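Local structure of probable leucine/isoleucine/valine-binding protein (Rhodopirellula baltica, 4KV7) at residues H84-V89 against T108-F113; L18-S23 against K57-I62; L232-R237 against R258-L263; L263-V268 against I365-S370. The protein probably binds leucine, isoleucine, valine or a related small ligand in the periplasm, as a solute-binding protein of the leucine-binding family. The protein carries 1 engineered substitution. All coordinates share one frame; numbering follows the deposited sequence.

Contact 1. Residues H84-V89 against T108-F113; sequences HEVLAV and TKTPFF
This contact is the parallel pairing of strands 89-90 and 112-113 in one lobe of a periplasmic binding protein, where the loop 84-89 runs into the first of them. Val89 is gripped through both of its backbone polar groups: its N-H reaches Pro111 O at 2.8 Å, and its carbonyl O takes the N-H of Phe113 at 2.9 Å. Both bonds are nearly straight and lie close to the C=O axes, so Val89 straddles Phe112, its bridge partner, in the usual parallel manner. Helix 95-107 makes the crossover between the two strands, a beta-alpha-beta unit of the Rossmann-like lobe, and it ends in a Schellman motif at Lys109 just before the chain turns into the pairing. On the face shared by Val89 and Phe112, Val89 CG1, anti to its own backbone N (chi1 171°), lies obliquely against the Phe112 ring, 3.9 Å from CE1. The other branch, Val89 CG2, meets Thr110 CG2 at 4.0 Å. Thr110 CG2 also sits 3.8 Å from Ala88 CA, while Thr110 OG1 donates to Thr108 OG1 at 2.8 Å, which ties the loop after the helix to itself. A glycine in place of Thr110 would lose both the methyl and the hydroxyl, and would probably loosen the packing against Val89 and the turn that leads into the strand. Next along the chain, Pro111 sets CD against Leu87 O, 3.4 Å away, a buried carbonyl without a hydrogen-bonding partner in the model. Helix 326-335 closes over Leu87, Thr110 and Pro111.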
loop_
_atom_site.group_PDB
_atom_site.type_symbol
_atom_site.label_atom_id
_atom_site.label_comp_id
_atom_site.label_asym_id
_atom_site.label_seq_id
_atom_site.Cartn_x
_atom_site.Cartn_y
_atom_site.Cartn_z
ATOM N N HIS A 84 -7.895 6.735 -23.466
ATOM C CA HIS A 84 -8.974 6.141 -22.680
ATOM C C HIS A 84 -9.815 7.185 -21.955
ATOM O O HIS A 84 -10.925 6.891 -21.507
ATOM C CB HIS A 84 -8.427 5.121 -21.683
ATOM C CG HIS A 84 -7.821 3.917 -22.331
ATOM N ND1 HIS A 84 -8.545 3.069 -23.142
ATOM C CD2 HIS A 84 -6.566 3.415 -22.281
ATOM C CE1 HIS A 84 -7.757 2.098 -23.569
ATOM N NE2 HIS A 84 -6.552 2.283 -23.063
ATOM N N GLU A 85 -9.277 8.395 -21.834
ATOM C CA GLU A 85 -9.992 9.504 -21.200
ATOM C C GLU A 85 -10.520 9.153 -19.812
ATOM O O GLU A 85 -11.646 9.518 -19.467
ATOM C CB GLU A 85 -11.158 9.965 -22.085
ATOM C CG GLU A 85 -10.735 10.418 -23.465
ATOM C CD GLU A 85 -11.896 10.954 -24.282
ATOM O OE1 GLU A 85 -12.949 10.283 -24.348
ATOM O OE2 GLU A 85 -11.747 12.046 -24.863
ATOM N N VAL A 86 -9.726 8.445 -19.017
ATOM C CA VAL A 86 -10.234 7.991 -17.728
ATOM C C VAL A 86 -10.540 9.154 -16.785
ATOM O O VAL A 86 -9.930 10.223 -16.877
ATOM C CB VAL A 86 -9.292 6.979 -17.038
ATOM C CG1 VAL A 86 -9.056 5.769 -17.929
ATOM C CG2 VAL A 86 -7.964 7.628 -16.635
ATOM N N LEU A 87 -11.497 8.933 -15.891
ATOM C CA LEU A 87 -11.961 9.963 -14.964
ATOM C C LEU A 87 -11.029 10.143 -13.768
ATOM O O LEU A 87 -10.991 11.221 -13.158
ATOM C CB LEU A 87 -13.375 9.633 -14.481
ATOM C CG LEU A 87 -14.423 9.472 -15.583
ATOM C CD1 LEU A 87 -15.739 8.968 -15.009
ATOM C CD2 LEU A 87 -14.625 10.773 -16.356
ATOM N N ALA A 88 -10.297 9.083 -13.437
ATOM C CA ALA A 88 -9.327 9.078 -12.350
ATOM C C ALA A 88 -8.431 7.867 -12.549
ATOM O O ALA A 88 -8.838 6.893 -13.197
ATOM C CB ALA A 88 -10.020 9.003 -10.992
ATOM N N VAL A 89 -7.219 7.931 -12.003
ATOM C CA VAL A 89 -6.281 6.819 -12.004
ATOM C C VAL A 89 -6.217 6.356 -10.558
ATOM O O VAL A 89 -5.864 7.127 -9.654
ATOM C CB VAL A 89 -4.901 7.240 -12.528
ATOM C CG1 VAL A 89 -3.891 6.126 -12.320
ATOM C CG2 VAL A 89 -4.984 7.601 -14.021
ATOM N N THR A 108 -2.690 16.455 -17.058
ATOM C CA THR A 108 -4.001 16.180 -17.636
ATOM C C THR A 108 -5.134 16.441 -16.646
ATOM O O THR A 108 -6.303 16.198 -16.957
ATOM C CB THR A 108 -4.104 14.737 -18.155
ATOM O OG1 THR A 108 -3.867 13.823 -17.078
ATOM C CG2 THR A 108 -3.084 14.492 -19.260
ATOM N N LYS A 109 -4.775 16.942 -15.465
ATOM C CA LYS A 109 -5.740 17.254 -14.406
ATOM C C LYS A 109 -6.594 16.041 -14.031
ATOM O O LYS A 109 -7.798 16.153 -13.797
ATOM C CB LYS A 109 -6.596 18.467 -14.792
ATOM C CG LYS A 109 -5.757 19.704 -15.041
ATOM C CD LYS A 109 -6.615 20.934 -15.267
ATOM C CE LYS A 109 -5.751 22.154 -15.572
ATOM N NZ LYS A 109 -4.922 22.567 -14.406
ATOM N N THR A 110 -5.950 14.883 -13.981
ATOM C CA THR A 110 -6.625 13.629 -13.678
ATOM C C THR A 110 -6.362 13.253 -12.225
ATOM O O THR A 110 -5.206 13.103 -11.835
ATOM C CB THR A 110 -6.083 12.489 -14.565
ATOM O OG1 THR A 110 -6.211 12.837 -15.950
ATOM C CG2 THR A 110 -6.832 11.190 -14.303
ATOM N N PRO A 111 -7.422 13.077 -11.415
ATOM C CA PRO A 111 -7.204 12.648 -10.025
ATOM C C PRO A 111 -6.419 11.343 -9.963
ATOM O O PRO A 111 -6.669 10.418 -10.740
ATOM C CB PRO A 111 -8.626 12.457 -9.491
ATOM C CG PRO A 111 -9.459 13.387 -10.315
ATOM C CD PRO A 111 -8.840 13.370 -11.692
ATOM N N PHE A 112 -5.462 11.295 -9.040
ATOM C CA PHE A 112 -4.578 10.159 -8.844
ATOM C C PHE A 112 -4.884 9.693 -7.415
ATOM O O PHE A 112 -4.350 10.237 -6.437
ATOM C CB PHE A 112 -3.121 10.610 -9.012
ATOM C CG PHE A 112 -2.127 9.482 -9.084
ATOM C CD1 PHE A 112 -1.876 8.828 -10.281
ATOM C CD2 PHE A 112 -1.430 9.083 -7.957
ATOM C CE1 PHE A 112 -0.958 7.795 -10.345
ATOM C CE2 PHE A 112 -0.503 8.049 -8.024
ATOM C CZ PHE A 112 -0.270 7.413 -9.217
ATOM N N PHE A 113 -5.793 8.726 -7.294
ATOM C CA PHE A 113 -6.457 8.441 -6.026
ATOM C C PHE A 113 -6.145 7.052 -5.487
ATOM O O PHE A 113 -6.238 6.056 -6.210
ATOM C CB PHE A 113 -7.981 8.596 -6.164
ATOM C CG PHE A 113 -8.728 8.192 -4.923
ATOM C CD1 PHE A 113 -8.546 8.903 -3.750
ATOM C CD2 PHE A 113 -9.576 7.092 -4.908
ATOM C CE1 PHE A 113 -9.188 8.531 -2.587
ATOM C CE2 PHE A 113 -10.229 6.719 -3.750
ATOM C CZ PHE A 113 -10.034 7.434 -2.586
#

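Contact 2. Residues L18-S23 against K57-I62; sequences LKFGMS and KTLKLI
The Phe20 ring meets the neighbouring strand at its edge, where Leu59 CD2 lies near the ring plane, 3.8 Å from Phe20 CE2; Lys60 O stands obliquely to the same ring. With CG anti to the carbonyl carbon, Phe20 crosses Leu59 obliquely on the face that also carries Leu18 and Leu61. Leu18 CD1 packs 3.9 Å from Lys57 CB at one end of this face. Towards the other end, Leu61 sends CD2 to within 4.0 Å of the selenomethionine Met22 CE, brought round by a bend at chi3 (-71°). Helix 31-50 packs against Leu59, Leu61 and Met22, while helix 301-319 touches Leu18 and Phe20. On the reverse face Lys19 and Ile62 run side by side, pointing the same way, with Lys19 CD 4.0 Å from Ile62 CD1. Between these two faces, segments 18-23 and 57-62 run parallel, their axes 25° apart; strands 16-24 and 57-65 are the two ends of a beta-alpha-beta crossover through helix 31-50. Five backbone bonds alternate between them. Phe20 is held at both ends, its N to Lys60 O and its O to Ile62 N, each at 2.8 Å and nearly straight. The Lys60 N to Leu18 O bond is more bent, its donor above the carbonyl plane, and Met22 N to Ile62 O is the most bent at 136°. The chemistry thus differs by face: one is hydrocarbon, whereas the other, though Ile62 packs on Leu80 of helix 70-81, also carries the exposed Lys60 and Lys19, whose ammonium is bonded to His84 O.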
loop_
_atom_site.group_PDB
_atom_site.type_symbol
_atom_site.label_atom_id
_atom_site.label_comp_id
_atom_site.label_asym_id
_atom_site.label_seq_id
_atom_site.Cartn_x
_atom_site.Cartn_y
_atom_site.Cartn_z
ATOM N N LEU A 18 -18.553 5.006 -16.743
ATOM C CA LEU A 18 -17.560 5.709 -15.934
ATOM C C LEU A 18 -16.260 4.922 -15.954
ATOM O O LEU A 18 -16.147 3.888 -15.302
ATOM C CB LEU A 18 -18.059 5.880 -14.496
ATOM C CG LEU A 18 -19.418 6.555 -14.317
ATOM C CD1 LEU A 18 -19.778 6.633 -12.837
ATOM C CD2 LEU A 18 -19.429 7.944 -14.949
ATOM N N LYS A 19 -15.284 5.414 -16.713
ATOM C CA LYS A 19 -14.006 4.729 -16.877
ATOM C C LYS A 19 -12.958 5.207 -15.886
ATOM O O LYS A 19 -12.665 6.401 -15.799
ATOM C CB LYS A 19 -13.482 4.925 -18.304
ATOM C CG LYS A 19 -14.292 4.210 -19.380
ATOM C CD LYS A 19 -13.767 4.492 -20.788
ATOM C CE LYS A 19 -13.966 5.940 -21.167
ATOM N NZ LYS A 19 -13.531 6.220 -22.576
ATOM N N PHE A 20 -12.396 4.259 -15.153
ATOM C CA PHE A 20 -11.287 4.533 -14.254
ATOM C C PHE A 20 -10.062 3.772 -14.729
ATOM O O PHE A 20 -10.184 2.676 -15.272
ATOM C CB PHE A 20 -11.682 4.160 -12.828
ATOM C CG PHE A 20 -12.786 5.016 -12.304
ATOM C CD1 PHE A 20 -12.521 6.315 -11.898
ATOM C CD2 PHE A 20 -14.098 4.574 -12.314
ATOM C CE1 PHE A 20 -13.530 7.139 -11.456
ATOM C CE2 PHE A 20 -15.121 5.398 -11.872
ATOM C CZ PHE A 20 -14.839 6.685 -11.446
ATOM N N GLY A 21 -8.882 4.357 -14.552
ATOM C CA GLY A 21 -7.665 3.721 -15.018
ATOM C C GLY A 21 -6.762 3.265 -13.893
ATOM O O GLY A 21 -6.877 3.724 -12.757
HETATM N N MSE A 22 -5.854 2.356 -14.221
HETATM C CA MSE A 22 -4.862 1.855 -13.284
HETATM C C MSE A 22 -3.666 1.373 -14.083
HETATM O O MSE A 22 -3.837 0.709 -15.105
HETATM C CB MSE A 22 -5.474 0.709 -12.468
HETATM C CG MSE A 22 -4.535 0.012 -11.472
HETATM SE SE MSE A 22 -5.296 -1.637 -10.657
HETATM C CE MSE A 22 -6.610 -0.763 -9.527
ATOM N N SER A 23 -2.463 1.753 -13.652
ATOM C CA SER A 23 -1.225 1.165 -14.167
ATOM C C SER A 23 -0.573 0.491 -12.983
ATOM O O SER A 23 -0.377 1.123 -11.953
ATOM C CB SER A 23 -0.304 2.237 -14.733
ATOM O OG SER A 23 0.863 1.657 -15.288
ATOM N N LYS A 57 -25.404 4.106 -14.049
ATOM C CA LYS A 57 -23.970 4.286 -14.271
ATOM C C LYS A 57 -23.344 2.914 -14.411
ATOM O O LYS A 57 -23.748 1.968 -13.732
ATOM C CB LYS A 57 -23.300 5.016 -13.101
ATOM C CG LYS A 57 -23.858 6.395 -12.803
ATOM C CD LYS A 57 -23.769 7.332 -13.996
ATOM C CE LYS A 57 -24.338 8.701 -13.638
ATOM N NZ LYS A 57 -24.526 9.584 -14.822
ATOM N N THR A 58 -22.356 2.807 -15.289
ATOM C CA THR A 58 -21.586 1.576 -15.426
ATOM C C THR A 58 -20.125 1.842 -15.101
ATOM O O THR A 58 -19.476 2.656 -15.761
ATOM C CB THR A 58 -21.690 1.008 -16.848
ATOM O OG1 THR A 58 -23.063 0.731 -17.155
ATOM C CG2 THR A 58 -20.870 -0.270 -16.970
ATOM N N LEU A 59 -19.614 1.161 -14.084
ATOM C CA LEU A 59 -18.224 1.307 -13.695
ATOM C C LEU A 59 -17.357 0.405 -14.550
ATOM O O LEU A 59 -17.713 -0.744 -14.806
ATOM C CB LEU A 59 -18.061 0.928 -12.231
ATOM C CG LEU A 59 -18.767 1.834 -11.225
ATOM C CD1 LEU A 59 -18.854 1.151 -9.870
ATOM C CD2 LEU A 59 -18.044 3.170 -11.110
ATOM N N LYS A 60 -16.218 0.924 -14.991
ATOM C CA LYS A 60 -15.274 0.121 -15.757
ATOM C C LYS A 60 -13.873 0.484 -15.319
ATOM O O LYS A 60 -13.540 1.666 -15.208
ATOM C CB LYS A 60 -15.422 0.384 -17.256
ATOM C CG LYS A 60 -14.469 -0.445 -18.120
ATOM C CD LYS A 60 -14.635 -0.128 -19.606
ATOM C CE LYS A 60 -13.685 -0.960 -20.459
ATOM N NZ LYS A 60 -14.065 -2.403 -20.462
ATOM N N LEU A 61 -13.060 -0.531 -15.054
ATOM C CA LEU A 61 -11.659 -0.320 -14.731
ATOM C C LEU A 61 -10.796 -0.747 -15.904
ATOM O O LEU A 61 -10.895 -1.889 -16.367
ATOM C CB LEU A 61 -11.262 -1.141 -13.510
ATOM C CG LEU A 61 -9.812 -0.960 -13.041
ATOM C CD1 LEU A 61 -9.594 0.423 -12.443
ATOM C CD2 LEU A 61 -9.435 -2.035 -12.022
ATOM N N ILE A 62 -9.981 0.175 -16.407
ATOM C CA ILE A 62 -9.003 -0.137 -17.442
ATOM C C ILE A 62 -7.664 -0.280 -16.735
ATOM O O ILE A 62 -7.077 0.709 -16.278
ATOM C CB ILE A 62 -8.943 0.963 -18.504
ATOM C CG1 ILE A 62 -10.330 1.147 -19.124
ATOM C CG2 ILE A 62 -7.897 0.626 -19.565
ATOM C CD1 ILE A 62 -10.441 2.323 -20.072
#

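Contact 3. Residues L232-R237 against R258-L263; sequences LIRMAR and RSLGDL
Helix 226-238 meets the C-terminal end of helix 253-260 just where that chain leaves helical geometry at Gly261, with positive phi (57°), and enters a short 3-10 turn; the nearest CA atoms are those of Arg234 and Leu263, 7.4 Å apart. Arg234 and Leu263 contribute most, followed by Leu260. The Arg234 chain is extended from CG to NE and slides past Leu260 in the opposite direction, so that Leu260 CD2 lies over one face of the guanidinium and 3.7 Å from Arg234 CG. Leu263 crosses the same arginine at about a right angle, bringing CD2 to 3.4 Å from Arg234 NH1. In the guanidinium plane, Arg234 NH2 donates to Ser259 O at 2.9 Å. Two waters complete the grip: one accepts from Arg234 NE and is also bonded to Ser259 OG, and the other accepts from Arg234 NH2 while donating to Leu260 O. One turn further on, Arg237 NH1 reaches Leu263 O at 3.1 Å, a bond tilted from the guanidinium plane and bent to 137°; Arg237 NH2 goes to Asn242. Between the two arginines the contact turns apolar, where Ile233 CD1 touches Leu260 CD1 at 3.7 Å. Ile267 packs onto both, and Phe245 of strand 244-247 lies against Ile233, joining the helices to the sheet of this lobe. Ser259 O lies near the negative end of a helix dipole, which would probably favour the cationic Arg234 there, while Arg237 bonds a carbonyl of the following 3-10 turn; leucine methyls pack on Arg234, which stays exposed to solvent.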
loop_
_atom_site.group_PDB
_atom_site.type_symbol
_atom_site.label_atom_id
_atom_site.label_comp_id
_atom_site.label_asym_id
_atom_site.label_seq_id
_atom_site.Cartn_x
_atom_site.Cartn_y
_atom_site.Cartn_z
ATOM N N LEU A 232 15.866 -12.764 1.675
ATOM C CA LEU A 232 16.710 -12.187 2.710
ATOM C C LEU A 232 16.520 -12.930 4.037
ATOM O O LEU A 232 17.490 -13.283 4.704
ATOM C CB LEU A 232 16.391 -10.695 2.841
ATOM C CG LEU A 232 17.224 -9.822 3.788
ATOM C CD1 LEU A 232 16.827 -10.016 5.241
ATOM C CD2 LEU A 232 18.719 -10.030 3.596
ATOM N N ILE A 233 15.270 -13.151 4.426
ATOM C CA ILE A 233 14.986 -13.838 5.682
ATOM C C ILE A 233 15.509 -15.271 5.685
ATOM O O ILE A 233 16.113 -15.713 6.669
ATOM C CB ILE A 233 13.500 -13.785 6.019
ATOM C CG1 ILE A 233 13.136 -12.349 6.400
ATOM C CG2 ILE A 233 13.169 -14.743 7.164
ATOM C CD1 ILE A 233 11.659 -12.071 6.399
ATOM N N ARG A 234 15.310 -15.992 4.583
ATOM C CA ARG A 234 15.833 -17.348 4.470
ATOM C C ARG A 234 17.347 -17.356 4.605
ATOM O O ARG A 234 17.916 -18.188 5.312
ATOM C CB ARG A 234 15.448 -17.975 3.126
ATOM C CG ARG A 234 14.012 -18.452 3.050
ATOM C CD ARG A 234 13.773 -19.337 1.833
ATOM N NE ARG A 234 12.363 -19.703 1.708
ATOM C CZ ARG A 234 11.797 -20.736 2.325
ATOM N NH1 ARG A 234 12.515 -21.524 3.117
ATOM N NH2 ARG A 234 10.503 -20.983 2.148
HETATM N N MSE A 235 17.999 -16.429 3.910
HETATM C CA MSE A 235 19.456 -16.361 3.918
HETATM C C MSE A 235 20.023 -15.905 5.248
HETATM O O MSE A 235 21.078 -16.377 5.675
HETATM C CB MSE A 235 19.948 -15.453 2.802
HETATM C CG MSE A 235 19.781 -16.077 1.443
HETATM SE SE MSE A 235 20.715 -15.103 0.054
HETATM C CE MSE A 235 22.055 -14.253 1.109
ATOM N N ALA A 236 19.333 -14.980 5.896
ATOM C CA ALA A 236 19.740 -14.546 7.224
ATOM C C ALA A 236 19.781 -15.748 8.158
ATOM O O ALA A 236 20.773 -15.971 8.846
ATOM C CB ALA A 236 18.775 -13.498 7.746
ATOM N N ARG A 237 18.707 -16.531 8.166
ATOM C CA ARG A 237 18.619 -17.665 9.079
ATOM C C ARG A 237 19.679 -18.733 8.751
ATOM O O ARG A 237 20.208 -19.387 9.654
ATOM C CB ARG A 237 17.184 -18.224 9.127
ATOM C CG ARG A 237 16.115 -17.163 9.489
ATOM C CD ARG A 237 14.825 -17.773 10.062
ATOM N NE ARG A 237 13.679 -16.862 9.986
ATOM C CZ ARG A 237 13.391 -15.929 10.891
ATOM N NH1 ARG A 237 12.325 -15.155 10.734
ATOM N NH2 ARG A 237 14.168 -15.765 11.954
ATOM N N ARG A 258 3.132 -16.780 2.718
ATOM C CA ARG A 258 2.976 -17.902 1.802
ATOM C C ARG A 258 4.336 -18.401 1.320
ATOM O O ARG A 258 4.558 -19.606 1.210
ATOM C CB ARG A 258 2.096 -17.497 0.615
ATOM C CG ARG A 258 1.746 -18.594 -0.368
ATOM C CD ARG A 258 0.884 -18.020 -1.495
ATOM N NE ARG A 258 0.129 -16.847 -1.046
ATOM C CZ ARG A 258 0.200 -15.641 -1.607
ATOM N NH1 ARG A 258 0.989 -15.433 -2.655
ATOM N NH2 ARG A 258 -0.521 -14.641 -1.120
ATOM N N SER A 259 5.248 -17.481 1.037
ATOM C CA SER A 259 6.569 -17.856 0.546
ATOM C C SER A 259 7.425 -18.501 1.630
ATOM O O SER A 259 8.134 -19.475 1.374
ATOM C CB SER A 259 7.288 -16.630 -0.021
ATOM O OG SER A 259 8.602 -16.985 -0.432
ATOM N N LEU A 260 7.360 -17.955 2.840
ATOM C CA LEU A 260 8.254 -18.384 3.911
ATOM C C LEU A 260 7.744 -19.537 4.754
ATOM O O LEU A 260 8.539 -20.238 5.384
ATOM C CB LEU A 260 8.563 -17.214 4.841
ATOM C CG LEU A 260 9.550 -16.186 4.306
ATOM C CD1 LEU A 260 9.624 -15.008 5.261
ATOM C CD2 LEU A 260 10.917 -16.815 4.121
ATOM N N GLY A 261 6.428 -19.731 4.785
ATOM C CA GLY A 261 5.836 -20.738 5.649
ATOM C C GLY A 261 6.198 -20.519 7.108
ATOM O O GLY A 261 6.068 -19.406 7.622
ATOM N N ASP A 262 6.678 -21.571 7.767
ATOM C CA ASP A 262 7.065 -21.511 9.178
ATOM C C ASP A 262 8.111 -20.434 9.477
ATOM O O ASP A 262 8.204 -19.942 10.600
ATOM C CB ASP A 262 7.596 -22.875 9.644
ATOM C CG ASP A 262 6.546 -23.965 9.574
ATOM O OD1 ASP A 262 5.352 -23.649 9.754
ATOM O OD2 ASP A 262 6.915 -25.136 9.341
ATOM N N LEU A 263 8.893 -20.069 8.467
ATOM C CA LEU A 263 9.979 -19.119 8.653
ATOM C C LEU A 263 9.455 -17.696 8.832
ATOM O O LEU A 263 10.204 -16.793 9.209
ATOM C CB LEU A 263 10.954 -19.176 7.474
ATOM C CG LEU A 263 11.965 -20.329 7.409
ATOM C CD1 LEU A 263 11.304 -21.702 7.406
ATOM C CD2 LEU A 263 12.864 -20.171 6.191
HETATM O O HOH W 1 10.949 -18.612 0.096
HETATM O O HOH W 2 9.558 -22.518 4.472
#

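Contact 4. Residues L263-V268 against I365-S370; sequences LANGIV and IGADSS. Engineered in segment 365-370: Ser369 (natural residue Gly).
This is a main-chain contact between two connecting loops at the ends of the neighbouring strands 268-271 and 361-365, where strand direction changes within the seven-stranded mixed sheet. Ile365 is held through both backbone groups: its O accepts from Gly266 N at 2.8 Å, in the carbonyl plane and almost straight, and its N donates to Ile267 O at 2.9 Å, nearly along the C=O axis. The donor Gly266 belongs to a type II turn from Ala264 to Ile267, closed by Ile267 N to Ala264 O, and its positive phi (105°) suits glycine. The side chain of Ile365 divides over this turn. Ile365 CG2, anti to the backbone N, reaches Ala264 O at 3.5 Å and Ala264 CB at 3.9 Å, whereas Ile365 CD1 runs alongside Ile267, 4.1 Å from Ile267 CG2. A glycine in place of Ile365 would lose both branches and is likely to weaken the packing under the turn. On the exposed side Asn265 lays its amide against Gly366 and Ala367, with Asn265 OD1 3.6 Å from Gly366 CA. Beyond them the loop carries the engineered Ser369, whose O takes the Gly366 N-H and also bonds Gln257. It is here that the parallel part of the sheet, ending at strand 268-271, passes to the antiparallel strands 361-365 and 370-372, in a lobe consistent with the periplasmic binding protein fold.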
loop_
_atom_site.group_PDB
_atom_site.type_symbol
_atom_site.label_atom_id
_atom_site.label_comp_id
_atom_site.label_asym_id
_atom_site.label_seq_id
_atom_site.Cartn_x
_atom_site.Cartn_y
_atom_site.Cartn_z
ATOM N N LEU A 263 8.893 -20.069 8.467
ATOM C CA LEU A 263 9.979 -19.119 8.653
ATOM C C LEU A 263 9.455 -17.696 8.832
ATOM O O LEU A 263 10.204 -16.793 9.209
ATOM C CB LEU A 263 10.954 -19.176 7.474
ATOM C CG LEU A 263 11.965 -20.329 7.409
ATOM C CD1 LEU A 263 11.304 -21.702 7.406
ATOM C CD2 LEU A 263 12.864 -20.171 6.191
ATOM N N ALA A 264 8.168 -17.492 8.555
ATOM C CA ALA A 264 7.540 -16.186 8.747
ATOM C C ALA A 264 7.015 -16.010 10.168
ATOM O O ALA A 264 6.641 -14.905 10.556
ATOM C CB ALA A 264 6.419 -15.969 7.736
ATOM N N ASN A 265 6.978 -17.099 10.932
ATOM C CA ASN A 265 6.486 -17.059 12.305
ATOM C C ASN A 265 7.311 -16.092 13.145
ATOM O O ASN A 265 8.523 -16.259 13.296
ATOM C CB ASN A 265 6.522 -18.463 12.920
ATOM C CG ASN A 265 5.627 -18.599 14.144
ATOM O OD1 ASN A 265 5.293 -17.616 14.802
ATOM N ND2 ASN A 265 5.241 -19.832 14.458
ATOM N N GLY A 266 6.651 -15.068 13.675
ATOM C CA GLY A 266 7.332 -14.096 14.510
ATOM C C GLY A 266 7.594 -12.764 13.830
ATOM O O GLY A 266 7.934 -11.789 14.499
ATOM N N ILE A 267 7.437 -12.710 12.512
ATOM C CA ILE A 267 7.608 -11.455 11.789
ATOM C C ILE A 267 6.469 -10.498 12.126
ATOM O O ILE A 267 5.310 -10.904 12.216
ATOM C CB ILE A 267 7.648 -11.692 10.269
ATOM C CG1 ILE A 267 8.893 -12.499 9.900
ATOM C CG2 ILE A 267 7.645 -10.379 9.511
ATOM C CD1 ILE A 267 8.943 -12.873 8.439
ATOM N N VAL A 268 6.800 -9.223 12.324
ATOM C CA VAL A 268 5.795 -8.186 12.542
ATOM C C VAL A 268 5.673 -7.385 11.259
ATOM O O VAL A 268 6.677 -7.078 10.621
ATOM C CB VAL A 268 6.191 -7.271 13.716
ATOM C CG1 VAL A 268 5.286 -6.058 13.805
ATOM C CG2 VAL A 268 6.168 -8.055 15.027
ATOM N N ILE A 365 2.764 -12.209 12.460
ATOM C CA ILE A 365 2.587 -13.398 11.647
ATOM C C ILE A 365 2.915 -14.620 12.491
ATOM O O ILE A 365 3.967 -14.680 13.128
ATOM C CB ILE A 365 3.478 -13.356 10.395
ATOM C CG1 ILE A 365 3.161 -12.110 9.565
ATOM C CG2 ILE A 365 3.295 -14.627 9.572
ATOM C CD1 ILE A 365 4.050 -11.937 8.341
ATOM N N GLY A 366 2.007 -15.591 12.502
ATOM C CA GLY A 366 2.183 -16.798 13.284
ATOM C C GLY A 366 2.456 -17.988 12.390
ATOM O O GLY A 366 2.963 -17.833 11.280
ATOM N N ALA A 367 2.124 -19.178 12.880
ATOM C CA ALA A 367 2.338 -20.416 12.138
ATOM C C ALA A 367 1.492 -20.507 10.866
ATOM O O ALA A 367 1.996 -20.876 9.803
ATOM C CB ALA A 367 2.073 -21.628 13.041
ATOM N N ASP A 368 0.212 -20.164 10.981
ATOM C CA ASP A 368 -0.746 -20.425 9.915
ATOM C C ASP A 368 -1.498 -19.177 9.461
ATOM O O ASP A 368 -2.177 -19.197 8.431
ATOM C CB ASP A 368 -1.765 -21.466 10.382
ATOM C CG ASP A 368 -1.118 -22.771 10.803
ATOM O OD1 ASP A 368 -0.419 -23.384 9.971
ATOM O OD2 ASP A 368 -1.306 -23.180 11.970
ATOM N N SER A 369 -1.385 -18.102 10.232
ATOM C CA SER A 369 -2.158 -16.895 9.981
ATOM C C SER A 369 -1.411 -15.705 10.540
ATOM O O SER A 369 -0.277 -15.839 11.002
ATOM C CB SER A 369 -3.517 -16.997 10.673
ATOM O OG SER A 369 -3.354 -17.134 12.079
ATOM N N SER A 370 -2.042 -14.536 10.491
ATOM C CA SER A 370 -1.544 -13.389 11.230
ATOM C C SER A 370 -2.662 -12.869 12.123
ATOM O O SER A 370 -3.836 -13.185 11.908
ATOM C CB SER A 370 -1.049 -12.289 10.289
ATOM O OG SER A 370 -2.127 -11.621 9.651
#

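How the contacts relate
From the N terminus, contact 2 closes first, bringing strand 57-65 back beside strand 16-24 after helix 31-50. Contact 1 then closes the next loop, around helix 95-107, and the two touch: backbone bonds join Leu87 N to Lys19 O and Gly21 N to Ala88 O, so strand 16-24 lies between strand 57-65 and the segment 84-89. Much later, contact 3 brings helices 226-238 and 253-260 together, and contact 4 opens at Leu263, which both share, to span the long excursion to residues 365-370. All four follow in series, none crossing. Contacts 1 and 3 lie on opposite sides of the chain's centre, their centres about 39 Å apart.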